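PDB 4D7K: 8-amino-8-demethylriboflavin N,N-dimethyltransferase from Streptomyces davawensis, which methylates 8-amino-8-demethyl-D-riboflavin twice with S-adenosyl methionine as donor, completing the biosynthesis of the antibiotic roseoflavin. Local coordinates for residues 189-197 / 220-230; 245-255 / 278-286. All coordinates share one frame; numbering follows the deposited sequence.

Interaction 1 of 2, residues 189-197 / 220-230; sequences RGQFLAGVL and FLASQNLTERV
Arg229 reaches the end of segment 189-197 with its guanidinium and grips the carbonyl of Leu197: NH2 gives the stronger of two bonds to Leu197 O (2.9 Å, N-H...O angle 158°), which lies at the guanidinium edge, in its plane, while NH1 adds a weak one. NH2 also donates to Ser203 O, its strongest partner, and weakly to Val200 O, so a single amino group gathers carbonyls from the last turn of the helix and from the residues after it. A bend at chi3 (59°) turns the group back over Leu197, whose CD2 lies on one guanidinium face. At the other end Arg189 is bound differently. Its guanidinium lies flat on the Phe220 ring in a cation-pi stack, centres 4.4 Å apart and planes 16° from parallel; the stack buries NE, which has no hydrogen-bond partner. Two helices of the Rossmann-like methyltransferase domain meet here: Gly190 is the N-cap of helix 191-199, and helix 214-223 ends in a Schellman motif at Asn225. Gly190 O accepts from Ala194 N and touches Phe220 CE2. Between the polar ends the packing is apolar. Ala194 CB sits at the Phe220 edge, 3.6 Å from CE2, and meets Leu226 CD1 at 3.7 Å. Leu193 CD2 meets Val230 CG2 tip to tip at 3.8 Å, and Leu197 CD2 packs on that same methyl.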
ATOM      1  N   ARG A 189     -23.757  13.126  13.323  1.00 52.22           N
ATOM      2  CA  ARG A 189     -24.634  14.042  12.599  1.00 54.62           C
ATOM      3  C   ARG A 189     -25.942  13.369  12.184  1.00 54.18           C
ATOM      4  O   ARG A 189     -26.867  14.035  11.721  1.00 51.95           O
ATOM      5  CB  ARG A 189     -23.918  14.608  11.370  1.00 59.26           C
ATOM      6  CG  ARG A 189     -23.551  13.572  10.324  1.00 62.22           C
ATOM      7  CD  ARG A 189     -22.983  14.229   9.073  1.00 67.44           C
ATOM      8  NE  ARG A 189     -23.049  13.336   7.918  1.00 70.75           N
ATOM      9  CZ  ARG A 189     -22.728  13.688   6.678  1.00 68.77           C
ATOM     10  NH1 ARG A 189     -22.310  14.920   6.421  1.00 68.38           N
ATOM     11  NH2 ARG A 189     -22.823  12.807   5.691  1.00 69.95           N
ATOM     12  N   GLY A 190     -26.013  12.051  12.347  1.00 50.47           N
ATOM     13  CA  GLY A 190     -27.240  11.319  12.082  1.00 46.97           C
ATOM     14  C   GLY A 190     -27.205  10.443  10.843  1.00 40.86           C
ATOM     15  O   GLY A 190     -28.250  10.020  10.352  1.00 39.16           O
ATOM     16  N   GLN A 191     -26.001  10.160  10.355  1.00 40.02           N
ATOM     17  CA  GLN A 191     -25.804   9.404   9.119  1.00 42.32           C
ATOM     18  C   GLN A 191     -26.451   8.022   9.167  1.00 39.76           C
ATOM     19  O   GLN A 191     -27.264   7.677   8.309  1.00 38.78           O
ATOM     20  CB  GLN A 191     -24.308   9.273   8.825  1.00 56.84           C
ATOM     21  CG  GLN A 191     -23.962   8.687   7.465  1.00 62.63           C
ATOM     22  CD  GLN A 191     -22.460   8.591   7.242  1.00 67.75           C
ATOM     23  OE1 GLN A 191     -21.691   8.441   8.190  1.00 73.70           O
ATOM     24  NE2 GLN A 191     -22.039   8.687   5.989  1.00 67.17           N
ATOM     25  N   PHE A 192     -26.087   7.234  10.174  1.00 39.82           N
ATOM     26  CA  PHE A 192     -26.650   5.897  10.332  1.00 41.46           C
ATOM     27  C   PHE A 192     -28.159   5.939  10.544  1.00 44.40           C
ATOM     28  O   PHE A 192     -28.910   5.226   9.878  1.00 51.15           O
ATOM     29  CB  PHE A 192     -25.990   5.167  11.503  1.00 41.52           C
ATOM     30  CG  PHE A 192     -26.609   3.832  11.806  1.00 47.48           C
ATOM     31  CD1 PHE A 192     -26.372   2.745  10.982  1.00 51.42           C
ATOM     32  CD2 PHE A 192     -27.428   3.665  12.907  1.00 48.82           C
ATOM     33  CE1 PHE A 192     -26.940   1.515  11.252  1.00 57.01           C
ATOM     34  CE2 PHE A 192     -28.000   2.437  13.183  1.00 55.93           C
ATOM     35  CZ  PHE A 192     -27.755   1.361  12.355  1.00 55.15           C
ATOM     36  N   LEU A 193     -28.590   6.776  11.483  1.00 45.91           N
ATOM     37  CA  LEU A 193     -30.005   6.946  11.791  1.00 42.76           C
ATOM     38  C   LEU A 193     -30.815   7.306  10.550  1.00 39.03           C
ATOM     39  O   LEU A 193     -31.932   6.815  10.367  1.00 38.80           O
ATOM     40  CB  LEU A 193     -30.182   8.025  12.862  1.00 43.97           C
ATOM     41  CG  LEU A 193     -31.586   8.240  13.421  1.00 43.79           C
ATOM     42  CD1 LEU A 193     -32.091   6.961  14.061  1.00 49.22           C
ATOM     43  CD2 LEU A 193     -31.583   9.383  14.426  1.00 45.17           C
ATOM     44  N   ALA A 194     -30.242   8.154   9.697  1.00 37.70           N
ATOM     45  CA  ALA A 194     -30.890   8.551   8.446  1.00 46.80           C
ATOM     46  C   ALA A 194     -31.070   7.365   7.504  1.00 44.81           C
ATOM     47  O   ALA A 194     -32.113   7.223   6.863  1.00 46.64           O
ATOM     48  CB  ALA A 194     -30.094   9.647   7.759  1.00 50.30           C
ATOM     49  N   GLY A 195     -30.049   6.515   7.424  1.00 36.56           N
ATOM     50  CA  GLY A 195     -30.110   5.325   6.589  1.00 35.51           C
ATOM     51  C   GLY A 195     -31.209   4.367   7.017  1.00 45.60           C
ATOM     52  O   GLY A 195     -31.944   3.830   6.187  1.00 44.03           O
ATOM     53  N   VAL A 196     -31.320   4.156   8.326  1.00 47.46           N
ATOM     54  CA  VAL A 196     -32.313   3.248   8.888  1.00 43.28           C
ATOM     55  C   VAL A 196     -33.730   3.777   8.702  1.00 45.52           C
ATOM     56  O   VAL A 196     -34.640   3.023   8.362  1.00 59.41           O
ATOM     57  CB  VAL A 196     -32.054   3.002  10.387  1.00 45.40           C
ATOM     58  CG1 VAL A 196     -33.086   2.058  10.954  1.00 44.59           C
ATOM     59  CG2 VAL A 196     -30.657   2.442  10.599  1.00 35.45           C
ATOM     60  N   LEU A 197     -33.917   5.077   8.914  1.00 46.39           N
ATOM     61  CA  LEU A 197     -35.235   5.690   8.756  1.00 55.34           C
ATOM     62  C   LEU A 197     -35.712   5.687   7.302  1.00 58.13           C
ATOM     63  O   LEU A 197     -36.913   5.759   7.034  1.00 55.32           O
ATOM     64  CB  LEU A 197     -35.229   7.122   9.296  1.00 57.13           C
ATOM     65  CG  LEU A 197     -35.757   7.318  10.721  1.00 59.66           C
ATOM     66  CD1 LEU A 197     -34.853   6.652  11.740  1.00 60.14           C
ATOM     67  CD2 LEU A 197     -35.920   8.794  11.039  1.00 61.57           C
ATOM     68  N   PHE A 220     -27.613  18.330   8.265  1.00 52.64           N
ATOM     69  CA  PHE A 220     -27.671  17.063   7.530  1.00 48.33           C
ATOM     70  C   PHE A 220     -29.080  16.486   7.500  1.00 46.08           C
ATOM     71  O   PHE A 220     -29.549  16.030   6.455  1.00 46.84           O
ATOM     72  CB  PHE A 220     -26.717  16.028   8.127  1.00 41.26           C
ATOM     73  CG  PHE A 220     -26.902  14.648   7.559  1.00 46.54           C
ATOM     74  CD1 PHE A 220     -26.389  14.327   6.311  1.00 43.05           C
ATOM     75  CD2 PHE A 220     -27.604  13.675   8.266  1.00 36.16           C
ATOM     76  CE1 PHE A 220     -26.567  13.060   5.777  1.00 41.07           C
ATOM     77  CE2 PHE A 220     -27.788  12.413   7.737  1.00 41.62           C
ATOM     78  CZ  PHE A 220     -27.266  12.102   6.492  1.00 41.64           C
ATOM     79  N   LEU A 221     -29.750  16.503   8.649  1.00 42.18           N
ATOM     80  CA  LEU A 221     -31.118  16.002   8.732  1.00 44.34           C
ATOM     81  C   LEU A 221     -32.065  16.830   7.871  1.00 50.66           C
ATOM     82  O   LEU A 221     -33.040  16.305   7.332  1.00 57.95           O
ATOM     83  CB  LEU A 221     -31.601  15.990  10.183  1.00 47.95           C
ATOM     84  CG  LEU A 221     -30.922  14.986  11.115  1.00 46.80           C
ATOM     85  CD1 LEU A 221     -31.473  15.124  12.523  1.00 52.13           C
ATOM     86  CD2 LEU A 221     -31.091  13.566  10.608  1.00 40.59           C
ATOM     87  N   ALA A 222     -31.782  18.124   7.744  1.00 50.57           N
ATOM     88  CA  ALA A 222     -32.613  18.998   6.922  1.00 52.96           C
ATOM     89  C   ALA A 222     -32.399  18.694   5.444  1.00 47.90           C
ATOM     90  O   ALA A 222     -33.332  18.757   4.646  1.00 61.24           O
ATOM     91  CB  ALA A 222     -32.313  20.463   7.217  1.00 58.40           C
ATOM     92  N   SER A 223     -31.164  18.357   5.088  1.00 50.70           N
ATOM     93  CA  SER A 223     -30.833  18.002   3.714  1.00 53.78           C
ATOM     94  C   SER A 223     -31.443  16.656   3.330  1.00 53.35           C
ATOM     95  O   SER A 223     -31.473  16.295   2.156  1.00 59.97           O
ATOM     96  CB  SER A 223     -29.315  17.961   3.515  1.00 54.02           C
ATOM     97  OG  SER A 223     -28.759  16.778   4.066  1.00 56.81           O
ATOM     98  N   GLN A 224     -31.918  15.916   4.328  1.00 56.98           N
ATOM     99  CA  GLN A 224     -32.569  14.628   4.098  1.00 57.92           C
ATOM    100  C   GLN A 224     -34.058  14.691   4.442  1.00 65.30           C
ATOM    101  O   GLN A 224     -34.752  13.674   4.399  1.00 65.57           O
ATOM    102  CB  GLN A 224     -31.894  13.524   4.922  1.00 53.13           C
ATOM    103  CG  GLN A 224     -30.395  13.369   4.684  1.00 49.25           C
ATOM    104  CD  GLN A 224     -30.066  12.806   3.311  1.00 53.83           C
ATOM    105  OE1 GLN A 224     -30.417  11.668   2.991  1.00 52.81           O
ATOM    106  NE2 GLN A 224     -29.386  13.601   2.493  1.00 52.97           N
ATOM    107  N   ASN A 225     -34.538  15.887   4.777  1.00 64.18           N
ATOM    108  CA  ASN A 225     -35.919  16.089   5.218  1.00 60.94           C
ATOM    109  C   ASN A 225     -36.336  15.107   6.314  1.00 59.49           C
ATOM    110  O   ASN A 225     -37.381  14.463   6.221  1.00 63.61           O
ATOM    111  CB  ASN A 225     -36.884  15.982   4.035  1.00 61.00           C
ATOM    112  CG  ASN A 225     -36.792  17.169   3.098  1.00 66.99           C
ATOM    113  OD1 ASN A 225     -37.421  18.202   3.324  1.00 70.97           O
ATOM    114  ND2 ASN A 225     -36.012  17.025   2.035  1.00 64.96           N
ATOM    115  N   LEU A 226     -35.510  14.994   7.347  1.00 52.53           N
ATOM    116  CA  LEU A 226     -35.800  14.102   8.462  1.00 44.34           C
ATOM    117  C   LEU A 226     -35.993  14.878   9.754  1.00 59.85           C
ATOM    118  O   LEU A 226     -36.024  14.296  10.837  1.00 62.67           O
ATOM    119  CB  LEU A 226     -34.681  13.082   8.628  1.00 50.64           C
ATOM    120  CG  LEU A 226     -34.590  12.040   7.516  1.00 51.40           C
ATOM    121  CD1 LEU A 226     -33.460  11.080   7.806  1.00 38.42           C
ATOM    122  CD2 LEU A 226     -35.912  11.298   7.382  1.00 57.67           C
ATOM    123  N   THR A 227     -36.130  16.193   9.626  1.00 57.42           N
ATOM    124  CA  THR A 227     -36.230  17.091  10.771  1.00 58.37           C
ATOM    125  C   THR A 227     -37.449  16.792  11.644  1.00 61.61           C
ATOM    126  O   THR A 227     -37.396  16.926  12.867  1.00 65.75           O
ATOM    127  CB  THR A 227     -36.278  18.558  10.301  1.00 58.07           C
ATOM    128  OG1 THR A 227     -35.074  18.861   9.586  1.00 56.93           O
ATOM    129  CG2 THR A 227     -36.421  19.514  11.482  1.00 55.95           C
ATOM    130  N   GLU A 228     -38.539  16.366  11.019  1.00 58.62           N
ATOM    131  CA  GLU A 228     -39.770  16.111  11.754  1.00 61.27           C
ATOM    132  C   GLU A 228     -39.838  14.678  12.288  1.00 58.04           C
ATOM    133  O   GLU A 228     -40.738  14.339  13.055  1.00 65.69           O
ATOM    134  CB  GLU A 228     -40.982  16.399  10.866  1.00 63.24           C
ATOM    135  CG  GLU A 228     -42.129  17.086  11.586  1.00 82.04           C
ATOM    136  CD  GLU A 228     -41.821  18.532  11.947  1.00 92.13           C
ATOM    137  OE1 GLU A 228     -40.835  19.089  11.416  1.00 88.66           O
ATOM    138  OE2 GLU A 228     -42.572  19.111  12.761  1.00 98.44           O
ATOM    139  N   ARG A 229     -38.881  13.846  11.894  1.00 56.01           N
ATOM    140  CA  ARG A 229     -38.883  12.443  12.302  1.00 59.01           C
ATOM    141  C   ARG A 229     -37.786  12.125  13.314  1.00 56.21           C
ATOM    142  O   ARG A 229     -37.796  11.060  13.933  1.00 55.34           O
ATOM    143  CB  ARG A 229     -38.741  11.533  11.077  1.00 48.60           C
ATOM    144  CG  ARG A 229     -39.954  11.539  10.152  1.00 51.76           C
ATOM    145  CD  ARG A 229     -39.703  10.688   8.918  1.00 60.65           C
ATOM    146  NE  ARG A 229     -39.408   9.302   9.268  1.00 66.70           N
ATOM    147  CZ  ARG A 229     -38.861   8.418   8.440  1.00 70.46           C
ATOM    148  NH1 ARG A 229     -38.536   8.772   7.204  1.00 70.89           N
ATOM    149  NH2 ARG A 229     -38.630   7.178   8.851  1.00 73.19           N
ATOM    150  N   VAL A 230     -36.841  13.045  13.483  1.00 53.13           N
ATOM    151  CA  VAL A 230     -35.748  12.841  14.430  1.00 52.51           C
ATOM    152  C   VAL A 230     -35.681  13.931  15.496  1.00 58.60           C
ATOM    153  O   VAL A 230     -35.580  15.118  15.190  1.00 60.37           O
ATOM    154  CB  VAL A 230     -34.386  12.778  13.719  1.00 46.90           C
ATOM    155  CG1 VAL A 230     -33.254  12.826  14.738  1.00 46.77           C
ATOM    156  CG2 VAL A 230     -34.287  11.527  12.875  1.00 45.19           C
TER

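Interaction 2 of 2, residues 245-255 / 278-286; sequences CDAYVLRGVLE and EARLLILDS
Leu281 lays its CD1 methyl against the Tyr248 backbone and CB, 3.3 Å from Tyr248 O and 3.8 Å from Tyr248 CB. A chi1 of 168° swings CG away from the backbone N and lays this branch over the neighbouring strand, where it also meets Leu250 CD1 at 4.0 Å. Tyr248, Leu250, Leu281 and Ile283 share the face covered by helix 259-270, where Leu266 touches Leu281 and Ile269 touches both Tyr248 and Leu250. The tyrosine hydroxyl is held by Pro242 O. On the other face Val249 CG1 approaches Leu284 CD1 at 4.1 Å. Five backbone bonds join the two segments, which run parallel, from Arg280 N to Asp246 O through Leu284 N to Leu250 O; the shortest runs from Leu282 N to Tyr248 O (2.6 Å), nearly along the C=O axis. CA-H...O contacts supplement them, as from Val249 CA to Leu282 O at 3.3 Å. This is the strand pair of a beta-alpha-beta crossover in the centre of the class I methyltransferase sheet. Arg280 leads away to a salt bridge with Glu341 and bonds its NH1 to Ala279 O. At the C-terminal end of the pair the carboxylates of Glu255 and Asp285 lie close together, though the position of Glu255 is uncertain; Asp285 OD1 accepts from Ser286 N. Main-chain bonds thus set the register, leaving each face largely to hydrophobic packing.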
ATOM      1  N   CYS A 245     -38.064   3.907  23.767  1.00 72.38           N
ATOM      2  CA  CYS A 245     -37.595   3.448  22.468  1.00 69.95           C
ATOM      3  C   CYS A 245     -37.474   1.928  22.472  1.00 78.06           C
ATOM      4  O   CYS A 245     -37.087   1.332  23.475  1.00 87.55           O
ATOM      5  CB  CYS A 245     -36.258   4.102  22.116  1.00 63.57           C
ATOM      6  SG  CYS A 245     -36.349   5.904  21.928  1.00 72.22           S
ATOM      7  N   ASP A 246     -37.824   1.300  21.355  1.00 75.03           N
ATOM      8  CA  ASP A 246     -37.790  -0.154  21.277  1.00 81.57           C
ATOM      9  C   ASP A 246     -36.521  -0.640  20.578  1.00 76.20           C
ATOM     10  O   ASP A 246     -36.326  -1.840  20.389  1.00 83.36           O
ATOM     11  CB  ASP A 246     -39.039  -0.690  20.567  1.00 84.86           C
ATOM     12  CG  ASP A 246     -39.256  -0.059  19.207  1.00 80.37           C
ATOM     13  OD1 ASP A 246     -38.815   1.090  19.006  1.00 81.07           O
ATOM     14  OD2 ASP A 246     -39.873  -0.711  18.340  1.00 79.81           O
ATOM     15  N   ALA A 247     -35.656   0.301  20.210  1.00 53.24           N
ATOM     16  CA  ALA A 247     -34.363  -0.040  19.629  1.00 55.55           C
ATOM     17  C   ALA A 247     -33.309   0.991  20.017  1.00 54.69           C
ATOM     18  O   ALA A 247     -33.437   2.170  19.698  1.00 59.06           O
ATOM     19  CB  ALA A 247     -34.467  -0.150  18.113  1.00 45.38           C
ATOM     20  N   TYR A 248     -32.275   0.538  20.719  1.00 51.36           N
ATOM     21  CA  TYR A 248     -31.160   1.394  21.102  1.00 46.30           C
ATOM     22  C   TYR A 248     -29.899   0.963  20.370  1.00 44.13           C
ATOM     23  O   TYR A 248     -29.560  -0.221  20.348  1.00 49.50           O
ATOM     24  CB  TYR A 248     -30.936   1.353  22.614  1.00 47.68           C
ATOM     25  CG  TYR A 248     -32.025   2.033  23.403  1.00 50.45           C
ATOM     26  CD1 TYR A 248     -33.241   1.405  23.625  1.00 52.42           C
ATOM     27  CD2 TYR A 248     -31.836   3.306  23.929  1.00 54.89           C
ATOM     28  CE1 TYR A 248     -34.242   2.027  24.344  1.00 53.85           C
ATOM     29  CE2 TYR A 248     -32.834   3.934  24.654  1.00 50.08           C
ATOM     30  CZ  TYR A 248     -34.034   3.289  24.858  1.00 51.31           C
ATOM     31  OH  TYR A 248     -35.033   3.905  25.578  1.00 55.28           O
ATOM     32  N   VAL A 249     -29.206   1.925  19.770  1.00 44.85           N
ATOM     33  CA  VAL A 249     -28.053   1.623  18.930  1.00 41.16           C
ATOM     34  C   VAL A 249     -26.766   2.255  19.462  1.00 49.85           C
ATOM     35  O   VAL A 249     -26.704   3.460  19.695  1.00 49.95           O
ATOM     36  CB  VAL A 249     -28.287   2.096  17.483  1.00 45.03           C
ATOM     37  CG1 VAL A 249     -27.098   1.741  16.608  1.00 40.49           C
ATOM     38  CG2 VAL A 249     -29.579   1.494  16.925  1.00 40.88           C
ATOM     39  N   LEU A 250     -25.747   1.421  19.660  1.00 53.32           N
ATOM     40  CA  LEU A 250     -24.425   1.874  20.090  1.00 56.03           C
ATOM     41  C   LEU A 250     -23.384   1.574  19.021  1.00 53.22           C
ATOM     42  O   LEU A 250     -22.927   0.438  18.898  1.00 52.68           O
ATOM     43  CB  LEU A 250     -24.025   1.201  21.406  1.00 51.42           C
ATOM     44  CG  LEU A 250     -24.619   1.762  22.691  1.00 45.87           C
ATOM     45  CD1 LEU A 250     -24.327   0.825  23.847  1.00 49.82           C
ATOM     46  CD2 LEU A 250     -24.048   3.141  22.962  1.00 48.95           C
ATOM     47  N   ARG A 251     -23.005   2.587  18.252  1.00 61.90           N
ATOM     48  CA  ARG A 251     -22.103   2.374  17.124  1.00 71.35           C
ATOM     49  C   ARG A 251     -20.731   3.004  17.347  1.00 79.81           C
ATOM     50  O   ARG A 251     -20.565   4.219  17.244  1.00 79.67           O
ATOM     51  CB  ARG A 251     -22.731   2.912  15.834  1.00 75.73           C
ATOM     52  CG  ARG A 251     -23.317   4.318  15.940  1.00 83.95           C
ATOM     53  CD  ARG A 251     -24.024   4.718  14.654  1.00 87.36           C
ATOM     54  NE  ARG A 251     -23.866   6.138  14.349  1.00 91.77           N
ATOM     55  CZ  ARG A 251     -22.902   6.632  13.577  1.00100.57           C
ATOM     56  NH1 ARG A 251     -22.004   5.822  13.031  1.00101.05           N
ATOM     57  NH2 ARG A 251     -22.834   7.938  13.349  1.00105.61           N
ATOM     58  N   GLY A 252     -19.749   2.160  17.654  1.00 93.46           N
ATOM     59  CA  GLY A 252     -18.384   2.608  17.862  1.00100.74           C
ATOM     60  C   GLY A 252     -18.258   3.566  19.029  1.00 98.72           C
ATOM     61  O   GLY A 252     -17.714   4.662  18.894  1.00101.54           O
ATOM     62  N   VAL A 253     -18.765   3.146  20.183  1.00 89.49           N
ATOM     63  CA  VAL A 253     -18.771   3.995  21.366  1.00 89.19           C
ATOM     64  C   VAL A 253     -17.982   3.366  22.511  1.00 97.08           C
ATOM     65  O   VAL A 253     -17.078   3.986  23.073  1.00101.23           O
ATOM     66  CB  VAL A 253     -20.210   4.276  21.839  1.00 81.90           C
ATOM     67  CG1 VAL A 253     -20.198   5.093  23.122  1.00 86.22           C
ATOM     68  CG2 VAL A 253     -21.000   4.985  20.746  1.00 75.34           C
ATOM     69  N   LEU A 254     -18.326   2.126  22.840  1.00 94.43           N
ATOM     70  CA  LEU A 254     -17.748   1.440  23.989  1.00 91.35           C
ATOM     71  C   LEU A 254     -16.346   0.913  23.703  1.00 98.26           C
ATOM     72  O   LEU A 254     -15.736   0.261  24.550  1.00104.47           O
ATOM     73  CB  LEU A 254     -18.659   0.290  24.417  1.00 82.50           C
ATOM     74  CG  LEU A 254     -20.138   0.664  24.511  1.00 75.50           C
ATOM     75  CD1 LEU A 254     -20.986  -0.555  24.838  1.00 73.94           C
ATOM     76  CD2 LEU A 254     -20.338   1.758  25.544  1.00 78.31           C
ATOM     77  N   GLU A 255     -15.843   1.198  22.506  1.00 99.67           N
ATOM     78  CA  GLU A 255     -14.523   0.741  22.092  1.00107.07           C
ATOM     79  C   GLU A 255     -13.408   1.351  22.939  1.00122.63           C
ATOM     80  O   GLU A 255     -12.390   0.705  23.195  1.00127.85           O
ATOM     81  CB  GLU A 255     -14.294   1.066  20.614  1.00101.13           C
ATOM     82  CG  GLU A 255     -15.183   0.277  19.670  1.00 97.05           C
ATOM     83  CD  GLU A 255     -15.205   0.856  18.271  1.00106.72           C
ATOM     84  OE1 GLU A 255     -14.877   2.051  18.118  1.00114.02           O
ATOM     85  OE2 GLU A 255     -15.547   0.117  17.323  1.00108.05           O
ATOM     86  N   GLU A 278     -39.896  -7.043  23.288  1.00 74.81           N
ATOM     87  CA  GLU A 278     -39.295  -6.953  21.959  1.00 73.92           C
ATOM     88  C   GLU A 278     -38.275  -5.823  21.825  1.00 70.21           C
ATOM     89  O   GLU A 278     -37.602  -5.710  20.800  1.00 68.73           O
ATOM     90  CB  GLU A 278     -40.381  -6.788  20.895  1.00 79.99           C
ATOM     91  CG  GLU A 278     -41.241  -8.024  20.701  1.00 93.88           C
ATOM     92  CD  GLU A 278     -42.129  -7.921  19.480  1.00105.45           C
ATOM     93  OE1 GLU A 278     -41.854  -7.054  18.624  1.00106.69           O
ATOM     94  OE2 GLU A 278     -43.098  -8.702  19.380  1.00111.91           O
ATOM     95  N   ALA A 279     -38.161  -4.991  22.854  1.00 70.36           N
ATOM     96  CA  ALA A 279     -37.188  -3.904  22.838  1.00 65.99           C
ATOM     97  C   ALA A 279     -35.772  -4.470  22.819  1.00 64.74           C
ATOM     98  O   ALA A 279     -35.462  -5.407  23.552  1.00 64.66           O
ATOM     99  CB  ALA A 279     -37.387  -2.987  24.034  1.00 60.24           C
ATOM    100  N   ARG A 280     -34.917  -3.905  21.973  1.00 52.65           N
ATOM    101  CA  ARG A 280     -33.554  -4.404  21.838  1.00 55.03           C
ATOM    102  C   ARG A 280     -32.498  -3.314  21.969  1.00 56.05           C
ATOM    103  O   ARG A 280     -32.737  -2.147  21.654  1.00 49.81           O
ATOM    104  CB  ARG A 280     -33.369  -5.108  20.490  1.00 48.79           C
ATOM    105  CG  ARG A 280     -34.182  -6.378  20.316  1.00 63.51           C
ATOM    106  CD  ARG A 280     -33.650  -7.507  21.177  1.00 59.09           C
ATOM    107  NE  ARG A 280     -34.369  -8.753  20.934  1.00 59.20           N
ATOM    108  CZ  ARG A 280     -35.423  -9.164  21.633  1.00 60.45           C
ATOM    109  NH1 ARG A 280     -35.892  -8.434  22.635  1.00 61.38           N
ATOM    110  NH2 ARG A 280     -36.007 -10.314  21.330  1.00 61.89           N
ATOM    111  N   LEU A 281     -31.328  -3.721  22.449  1.00 55.53           N
ATOM    112  CA  LEU A 281     -30.120  -2.918  22.351  1.00 55.27           C
ATOM    113  C   LEU A 281     -29.254  -3.530  21.258  1.00 51.17           C
ATOM    114  O   LEU A 281     -28.850  -4.685  21.361  1.00 54.16           O
ATOM    115  CB  LEU A 281     -29.369  -2.875  23.684  1.00 54.65           C
ATOM    116  CG  LEU A 281     -27.946  -2.309  23.667  1.00 52.37           C
ATOM    117  CD1 LEU A 281     -27.923  -0.881  23.139  1.00 52.79           C
ATOM    118  CD2 LEU A 281     -27.336  -2.373  25.059  1.00 53.01           C
ATOM    119  N   LEU A 282     -28.995  -2.767  20.202  1.00 48.55           N
ATOM    120  CA  LEU A 282     -28.192  -3.262  19.087  1.00 50.57           C
ATOM    121  C   LEU A 282     -26.808  -2.626  19.100  1.00 49.41           C
ATOM    122  O   LEU A 282     -26.674  -1.419  18.912  1.00 44.74           O
ATOM    123  CB  LEU A 282     -28.887  -2.981  17.752  1.00 40.31           C
ATOM    124  CG  LEU A 282     -30.377  -3.322  17.664  1.00 48.88           C
ATOM    125  CD1 LEU A 282     -30.931  -2.909  16.313  1.00 43.09           C
ATOM    126  CD2 LEU A 282     -30.629  -4.808  17.925  1.00 48.50           C
ATOM    127  N   ILE A 283     -25.781  -3.436  19.331  1.00 45.63           N
ATOM    128  CA  ILE A 283     -24.420  -2.919  19.348  1.00 47.17           C
ATOM    129  C   ILE A 283     -23.704  -3.256  18.046  1.00 43.95           C
ATOM    130  O   ILE A 283     -23.529  -4.421  17.694  1.00 44.33           O
ATOM    131  CB  ILE A 283     -23.615  -3.464  20.539  1.00 47.43           C
ATOM    132  CG1 ILE A 283     -24.340  -3.158  21.851  1.00 50.24           C
ATOM    133  CG2 ILE A 283     -22.222  -2.852  20.561  1.00 39.01           C
ATOM    134  CD1 ILE A 283     -23.582  -3.591  23.088  1.00 50.34           C
ATOM    135  N   LEU A 284     -23.300  -2.217  17.330  1.00 41.39           N
ATOM    136  CA  LEU A 284     -22.640  -2.380  16.046  1.00 48.20           C
ATOM    137  C   LEU A 284     -21.130  -2.277  16.236  1.00 46.43           C
ATOM    138  O   LEU A 284     -20.619  -1.245  16.665  1.00 49.73           O
ATOM    139  CB  LEU A 284     -23.143  -1.334  15.044  1.00 51.89           C
ATOM    140  CG  LEU A 284     -24.477  -1.581  14.321  1.00 51.80           C
ATOM    141  CD1 LEU A 284     -25.629  -1.829  15.279  1.00 52.18           C
ATOM    142  CD2 LEU A 284     -24.807  -0.413  13.409  1.00 50.53           C
ATOM    143  N   ASP A 285     -20.422  -3.356  15.927  1.00 44.45           N
ATOM    144  CA  ASP A 285     -18.985  -3.405  16.159  1.00 51.47           C
ATOM    145  C   ASP A 285     -18.354  -4.570  15.409  1.00 47.96           C
ATOM    146  O   ASP A 285     -19.052  -5.392  14.814  1.00 44.94           O
ATOM    147  CB  ASP A 285     -18.692  -3.525  17.660  1.00 57.15           C
ATOM    148  CG  ASP A 285     -17.310  -3.012  18.039  1.00 65.66           C
ATOM    149  OD1 ASP A 285     -16.496  -2.734  17.133  1.00 58.11           O
ATOM    150  OD2 ASP A 285     -17.034  -2.893  19.251  1.00 73.68           O
ATOM    151  N   SER A 286     -17.027  -4.624  15.430  1.00 40.61           N
ATOM    152  CA  SER A 286     -16.303  -5.800  14.976  1.00 41.84           C
ATOM    153  C   SER A 286     -16.043  -6.693  16.184  1.00 42.13           C
ATOM    154  O   SER A 286     -15.549  -6.228  17.211  1.00 50.89           O
ATOM    155  CB  SER A 286     -14.992  -5.408  14.293  1.00 38.43           C
ATOM    156  OG  SER A 286     -14.299  -6.552  13.829  1.00 50.99           O
TER

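Overall arrangement
From the N terminus, interaction 1 comes first: after strand 181-185, segment 189-197 starts the next helix, the chain runs through strand 204-209 and helix 214-223, and segment 220-230 returns to close the loop as it enters edge strand 230-234. Interaction 2 opens later, where strand 247-251 lies beside strand 181-185, and closes after helix 259-270 with strand 280-285. The two loops are in series, neither nested nor crossed. They still touch, with centres about 18 Å apart: Phe192 packs its ring on Val249 and Leu284. Helix 191-199 thus joins the helical layer of interaction 1 to the central strands of interaction 2 within one methyltransferase domain.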